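Local coordinates for uncharacterized protein (Planctomyces limnophilus, PDB 4H7L) that is of unknown function but binds a copper(II) ion in a cupin-type beta barrel, at residues Cys30-Ala35 / His50-Thr55; Tyr62-Gln67 / Pro122-Phe127. All blocks are in the same frame, centred on the assembly; numbering follows the deposited sequence.

Contact 1: Cys30-Ala35 / His50-Thr55; sequences CPCGWA and HYTQIT
At the open end of the beta hairpin made by strands 33-38 and 48-54 of the cupin barrel, Trp34 and Gln53 form an antiparallel hydrogen-bonded pair. The short strand segments run 170° apart. Trp34 N donates to Gln53 O at 3.0 Å, and Gln53 N returns a bond of 2.7 Å to Trp34 O. One step beyond the strand, Thr55 N reaches Cys32 O at 2.9 Å and prolongs the ladder into the type I turn of Cys30 to Gly33, which leads in from strand 28-30. Gly33, paired with Ile54, is pressed close: its CA lies 3.1 Å from Thr55 OG1. A beta carbon there would run into both Thr55 OG1 and Gln53 O, and the positive phi of 151° suits glycine in its own right. Ala35 and Thr52 share one buried face, with Ala35 CB 4.0 Å from Thr52 OG1. Nearby, Cys32 turns SG between its backbone N and carbonyl carbon (chi1 64°), setting the sulfur 3.6 Å from the Ile54 CD1 methyl and 4.2 Å from Thr52 CG2. Trp34 and Gln53 project from the other face; Thr55 OG1 comes obliquely to the indole at CD1, 4.0 Å away. The Gln53 chain bends at its second torsion, and its OE1 is hydrogen-bonded to Thr111 OG1 on strand 110-117. The three hydrogen bonds across the contact are all main-chain to main-chain, so the pairing does not rest on side-chain polar groups, while the tight approach at Gly33 requires a residue without a beta carbon.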
loop_
_atom_site.group_PDB
_atom_site.type_symbol
_atom_site.label_atom_id
_atom_site.label_comp_id
_atom_site.label_asym_id
_atom_site.label_seq_id
_atom_site.Cartn_x
_atom_site.Cartn_y
_atom_site.Cartn_z
ATOM N N CYS B 30 -13.042 -13.246 4.370
ATOM C CA CYS B 30 -12.591 -12.771 5.670
ATOM C C CYS B 30 -13.789 -12.121 6.356
ATOM O O CYS B 30 -14.815 -11.891 5.716
ATOM C CB CYS B 30 -11.439 -11.782 5.511
ATOM S SG CYS B 30 -11.774 -10.455 4.346
ATOM N N PRO B 31 -13.674 -11.832 7.660
ATOM C CA PRO B 31 -14.866 -11.399 8.400
ATOM C C PRO B 31 -15.537 -10.159 7.814
ATOM O O PRO B 31 -16.753 -10.016 7.946
ATOM C CB PRO B 31 -14.320 -11.100 9.799
ATOM C CG PRO B 31 -13.072 -11.899 9.899
ATOM C CD PRO B 31 -12.483 -11.880 8.523
ATOM N N CYS B 32 -14.766 -9.287 7.174
ATOM C CA CYS B 32 -15.315 -8.045 6.642
ATOM C C CYS B 32 -15.669 -8.141 5.157
ATOM O O CYS B 32 -16.197 -7.186 4.584
ATOM C CB CYS B 32 -14.330 -6.899 6.862
ATOM S SG CYS B 32 -12.771 -7.102 5.974
ATOM N N GLY B 33 -15.382 -9.280 4.531
ATOM C CA GLY B 33 -15.697 -9.465 3.123
ATOM C C GLY B 33 -14.756 -10.413 2.400
ATOM O O GLY B 33 -14.640 -11.583 2.762
ATOM N N TRP B 34 -14.080 -9.907 1.372
ATOM C CA TRP B 34 -13.191 -10.729 0.556
ATOM C C TRP B 34 -11.800 -10.114 0.438
ATOM O O TRP B 34 -11.660 -8.917 0.194
ATOM C CB TRP B 34 -13.785 -10.923 -0.839
ATOM C CG TRP B 34 -15.116 -11.591 -0.816
ATOM C CD1 TRP B 34 -16.335 -10.985 -0.768
ATOM C CD2 TRP B 34 -15.367 -12.999 -0.832
ATOM N NE1 TRP B 34 -17.332 -11.928 -0.755
ATOM C CE2 TRP B 34 -16.764 -13.174 -0.795
ATOM C CE3 TRP B 34 -14.546 -14.130 -0.877
ATOM C CZ2 TRP B 34 -17.358 -14.433 -0.801
ATOM C CZ3 TRP B 34 -15.139 -15.378 -0.882
ATOM C CH2 TRP B 34 -16.531 -15.520 -0.846
ATOM N N ALA B 35 -10.776 -10.945 0.600
ATOM C CA ALA B 35 -9.394 -10.481 0.551
ATOM C C ALA B 35 -8.614 -11.177 -0.561
ATOM O O ALA B 35 -8.719 -12.388 -0.745
ATOM C CB ALA B 35 -8.716 -10.719 1.889
ATOM N N HIS B 50 -2.713 -6.537 0.634
ATOM C CA HIS B 50 -4.028 -7.104 0.371
ATOM C C HIS B 50 -4.867 -6.129 -0.440
ATOM O O HIS B 50 -4.812 -4.920 -0.221
ATOM C CB HIS B 50 -4.764 -7.381 1.681
ATOM C CG HIS B 50 -4.010 -8.247 2.642
ATOM N ND1 HIS B 50 -2.814 -8.854 2.329
ATOM C CD2 HIS B 50 -4.294 -8.608 3.916
ATOM C CE1 HIS B 50 -2.391 -9.552 3.370
ATOM N NE2 HIS B 50 -3.273 -9.419 4.344
ATOM N N TYR B 51 -5.644 -6.661 -1.374
ATOM C CA TYR B 51 -6.674 -5.889 -2.052
ATOM C C TYR B 51 -8.006 -6.420 -1.536
ATOM O O TYR B 51 -8.416 -7.530 -1.872
ATOM C CB TYR B 51 -6.545 -6.044 -3.564
ATOM C CG TYR B 51 -7.667 -5.427 -4.367
ATOM C CD1 TYR B 51 -7.833 -4.055 -4.429
ATOM C CD2 TYR B 51 -8.538 -6.222 -5.086
ATOM C CE1 TYR B 51 -8.849 -3.493 -5.171
ATOM C CE2 TYR B 51 -9.556 -5.672 -5.835
ATOM C CZ TYR B 51 -9.707 -4.305 -5.875
ATOM O OH TYR B 51 -10.717 -3.745 -6.621
ATOM N N THR B 52 -8.666 -5.628 -0.701
ATOM C CA THR B 52 -9.739 -6.139 0.139
ATOM C C THR B 52 -11.075 -5.463 -0.118
ATOM O O THR B 52 -11.174 -4.237 -0.140
ATOM C CB THR B 52 -9.388 -5.968 1.629
ATOM O OG1 THR B 52 -8.205 -6.715 1.936
ATOM C CG2 THR B 52 -10.528 -6.446 2.512
ATOM N N GLN B 53 -12.104 -6.284 -0.296
ATOM C CA GLN B 53 -13.465 -5.802 -0.479
ATOM C C GLN B 53 -14.234 -5.882 0.833
ATOM O O GLN B 53 -14.467 -6.971 1.356
ATOM C CB GLN B 53 -14.182 -6.642 -1.540
ATOM C CG GLN B 53 -13.520 -6.620 -2.907
ATOM C CD GLN B 53 -13.660 -5.279 -3.590
ATOM O OE1 GLN B 53 -14.171 -4.324 -3.003
ATOM N NE2 GLN B 53 -13.216 -5.197 -4.838
ATOM N N ILE B 54 -14.626 -4.727 1.363
ATOM C CA ILE B 54 -15.465 -4.680 2.555
ATOM C C ILE B 54 -16.922 -4.775 2.124
ATOM O O ILE B 54 -17.465 -3.835 1.540
ATOM C CB ILE B 54 -15.282 -3.374 3.351
ATOM C CG1 ILE B 54 -13.805 -2.970 3.420
ATOM C CG2 ILE B 54 -15.873 -3.524 4.749
ATOM C CD1 ILE B 54 -12.920 -3.980 4.106
ATOM N N THR B 55 -17.548 -5.911 2.404
ATOM C CA THR B 55 -18.923 -6.152 1.976
ATOM C C THR B 55 -19.887 -6.329 3.147
ATOM O O THR B 55 -21.097 -6.161 2.988
ATOM C CB THR B 55 -19.005 -7.403 1.084
ATOM O OG1 THR B 55 -18.316 -8.489 1.718
ATOM C CG2 THR B 55 -18.378 -7.133 -0.276
#

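Contact 2: Tyr62-Gln67 / Pro122-Phe127. With CU (copper (II) ion), chain D.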
loop_
_atom_site.group_PDB
_atom_site.type_symbol
_atom_site.label_atom_id
_atom_site.label_comp_id
_atom_site.label_asym_id
_atom_site.label_seq_id
_atom_site.Cartn_x
_atom_site.Cartn_y
_atom_site.Cartn_z
ATOM N N TYR B 62 -8.143 -5.970 16.825
ATOM C CA TYR B 62 -6.837 -5.334 16.842
ATOM C C TYR B 62 -5.717 -6.358 16.698
ATOM O O TYR B 62 -5.938 -7.566 16.769
ATOM C CB TYR B 62 -6.650 -4.506 18.115
ATOM C CG TYR B 62 -6.564 -5.311 19.392
ATOM C CD1 TYR B 62 -7.712 -5.778 20.021
ATOM C CD2 TYR B 62 -5.335 -5.582 19.982
ATOM C CE1 TYR B 62 -7.636 -6.505 21.197
ATOM C CE2 TYR B 62 -5.250 -6.308 21.156
ATOM C CZ TYR B 62 -6.402 -6.763 21.761
ATOM O OH TYR B 62 -6.320 -7.491 22.930
ATOM N N HIS B 63 -4.509 -5.852 16.490
ATOM C CA HIS B 63 -3.356 -6.695 16.242
ATOM C C HIS B 63 -2.282 -6.347 17.256
ATOM O O HIS B 63 -2.076 -5.176 17.575
ATOM C CB HIS B 63 -2.848 -6.470 14.817
ATOM C CG HIS B 63 -3.916 -6.578 13.771
ATOM N ND1 HIS B 63 -4.560 -7.761 13.481
ATOM C CD2 HIS B 63 -4.448 -5.648 12.943
ATOM C CE1 HIS B 63 -5.449 -7.554 12.524
ATOM N NE2 HIS B 63 -5.401 -6.280 12.179
ATOM N N ARG B 64 -1.602 -7.365 17.769
ATOM C CA ARG B 64 -0.603 -7.162 18.809
ATOM C C ARG B 64 0.809 -7.048 18.253
ATOM O O ARG B 64 1.707 -6.564 18.939
ATOM C CB ARG B 64 -0.662 -8.312 19.820
ATOM C CG ARG B 64 -1.968 -8.384 20.571
ATOM C CD ARG B 64 -1.930 -9.397 21.703
ATOM N NE ARG B 64 -3.153 -9.323 22.496
ATOM C CZ ARG B 64 -3.317 -9.862 23.700
ATOM N NH1 ARG B 64 -2.333 -10.528 24.288
ATOM N NH2 ARG B 64 -4.473 -9.720 24.323
ATOM N N GLU B 65 1.002 -7.491 17.014
ATOM C CA GLU B 65 2.340 -7.612 16.442
ATOM C C GLU B 65 2.442 -7.033 15.030
ATOM O O GLU B 65 3.514 -7.046 14.424
ATOM C CB GLU B 65 2.737 -9.089 16.398
ATOM C CG GLU B 65 2.646 -9.810 17.737
ATOM C CD GLU B 65 3.939 -9.745 18.522
ATOM O OE1 GLU B 65 4.710 -10.729 18.478
ATOM O OE2 GLU B 65 4.188 -8.712 19.184
ATOM N N HIS B 66 1.331 -6.529 14.507
ATOM C CA HIS B 66 1.279 -6.050 13.132
ATOM C C HIS B 66 0.673 -4.664 13.059
ATOM O O HIS B 66 -0.331 -4.380 13.709
ATOM C CB HIS B 66 0.438 -6.994 12.274
ATOM C CG HIS B 66 1.060 -8.336 12.071
ATOM N ND1 HIS B 66 1.062 -9.311 13.046
ATOM C CD2 HIS B 66 1.711 -8.864 11.009
ATOM C CE1 HIS B 66 1.684 -10.382 12.590
ATOM N NE2 HIS B 66 2.089 -10.137 11.356
ATOM N N GLN B 67 1.276 -3.804 12.256
ATOM C CA GLN B 67 0.686 -2.507 11.983
ATOM C C GLN B 67 0.144 -2.539 10.565
ATOM O O GLN B 67 0.739 -3.150 9.678
ATOM C CB GLN B 67 1.705 -1.379 12.179
ATOM C CG GLN B 67 2.736 -1.228 11.077
ATOM C CD GLN B 67 2.930 0.219 10.656
ATOM O OE1 GLN B 67 4.061 0.688 10.518
ATOM N NE2 GLN B 67 1.827 0.934 10.440
ATOM N N PRO B 122 -2.481 -14.496 10.131
ATOM C CA PRO B 122 -3.891 -14.559 10.533
ATOM C C PRO B 122 -4.080 -14.897 12.011
ATOM O O PRO B 122 -5.136 -14.618 12.574
ATOM C CB PRO B 122 -4.450 -15.680 9.656
ATOM C CG PRO B 122 -3.285 -16.557 9.388
ATOM C CD PRO B 122 -2.105 -15.635 9.274
ATOM N N ALA B 123 -3.064 -15.488 12.630
ATOM C CA ALA B 123 -3.131 -15.830 14.043
ATOM C C ALA B 123 -3.245 -14.584 14.917
ATOM O O ALA B 123 -3.732 -14.655 16.046
ATOM C CB ALA B 123 -1.909 -16.626 14.437
ATOM N N ASP B 124 -2.790 -13.447 14.396
ATOM C CA ASP B 124 -2.732 -12.219 15.181
ATOM C C ASP B 124 -3.990 -11.385 15.012
ATOM O O ASP B 124 -3.973 -10.344 14.360
ATOM C CB ASP B 124 -1.512 -11.391 14.784
ATOM C CG ASP B 124 -1.320 -10.180 15.671
ATOM O OD1 ASP B 124 -1.839 -10.191 16.806
ATOM O OD2 ASP B 124 -0.650 -9.217 15.238
ATOM N N GLU B 125 -5.079 -11.854 15.604
ATOM C CA GLU B 125 -6.334 -11.117 15.616
ATOM C C GLU B 125 -6.921 -11.210 17.016
ATOM O O GLU B 125 -7.059 -12.302 17.561
ATOM C CB GLU B 125 -7.311 -11.704 14.601
ATOM C CG GLU B 125 -8.430 -10.758 14.209
ATOM C CD GLU B 125 -9.509 -11.441 13.389
ATOM O OE1 GLU B 125 -9.939 -12.547 13.781
ATOM O OE2 GLU B 125 -9.927 -10.873 12.356
ATOM N N TRP B 126 -7.258 -10.068 17.603
ATOM C CA TRP B 126 -7.766 -10.045 18.969
ATOM C C TRP B 126 -9.014 -9.183 19.106
ATOM O O TRP B 126 -9.187 -8.198 18.387
ATOM C CB TRP B 126 -6.678 -9.560 19.923
ATOM C CG TRP B 126 -5.469 -10.431 19.880
ATOM C CD1 TRP B 126 -4.455 -10.380 18.970
ATOM C CD2 TRP B 126 -5.149 -11.499 20.776
ATOM N NE1 TRP B 126 -3.521 -11.343 19.249
ATOM C CE2 TRP B 126 -3.924 -12.047 20.353
ATOM C CE3 TRP B 126 -5.779 -12.043 21.899
ATOM C CZ2 TRP B 126 -3.315 -13.114 21.008
ATOM C CZ3 TRP B 126 -5.172 -13.100 22.551
ATOM C CH2 TRP B 126 -3.953 -13.625 22.103
ATOM N N PHE B 127 -9.882 -9.573 20.035
ATOM C CA PHE B 127 -11.129 -8.867 20.278
ATOM C C PHE B 127 -11.216 -8.454 21.738
ATOM O O PHE B 127 -10.541 -9.024 22.596
ATOM C CB PHE B 127 -12.322 -9.765 19.936
ATOM C CG PHE B 127 -12.242 -10.385 18.571
ATOM C CD1 PHE B 127 -12.608 -9.667 17.446
ATOM C CD2 PHE B 127 -11.798 -11.685 18.413
ATOM C CE1 PHE B 127 -12.534 -10.232 16.186
ATOM C CE2 PHE B 127 -11.719 -12.255 17.159
ATOM C CZ PHE B 127 -12.086 -11.528 16.043
HETATM CU CU CU D . -6.928 -5.326 11.056
#
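Tyr62 and Trp126 form a single antiparallel hydrogen-bonded bridge between two loops, each N donating to the other's O at 2.9 Å. Beside it, Asp124 turns its carboxylate carbon anti to its own N (chi1 -174°), into the bend of 62-67. OD1 takes Arg64 N on its syn lone pair, nearly straight at 171°. OD2 accepts Glu65 N from the syn side, out of the carboxylate plane, and His66 ND1 on its anti lone pair at 2.8 Å. The carbonyl Asp124 O receives His63 ND1 at 2.8 Å in the imidazole plane and, with the copper bond of 2.1 Å at His63 NE2, fixes the rotation of that ring. An alanine at Asp124 would probably leave His66 ND1 and the amides of Arg64 and Glu65 without their acceptor. The Arg64 guanidinium lies flat on the Trp126 indole, planes 18° apart, with CZ 3.7 Å from the six-membered centroid in a cation-pi contact. Its NH2 also bonds Tyr62 OH, while Trp126 CB sits over the Tyr62 ring. The loop 62-67 runs into strand 67-72; the loop 122-127 follows strand 110-117, the antiparallel neighbour of 67-72, and His66 also rests on Val116 of strand 110-117.

How the contacts relate
The two contacts lie in series along the chain, their centres about 16 Å apart, and meet where Pro31 CG packs 4.1 Å from Glu125 OE2. Contact 2 holds a copper ligand: His63 shares the ion with His61, Glu68 and His104, as expected of a metal-binding cupin. Contact 1 supplies no ligand but borders the site: by nearest atoms, the Cys32 side chain is about 8 Å from the copper and about 7 Å from the His61 side chain, and the Thr52 side chain about 8 Å from that of Glu68. Strand residues 33-35 and 50-54 are barrel wall, whereas 122-127 hydrogen-bonds to the loop that carries His63, including to the His63 ring itself.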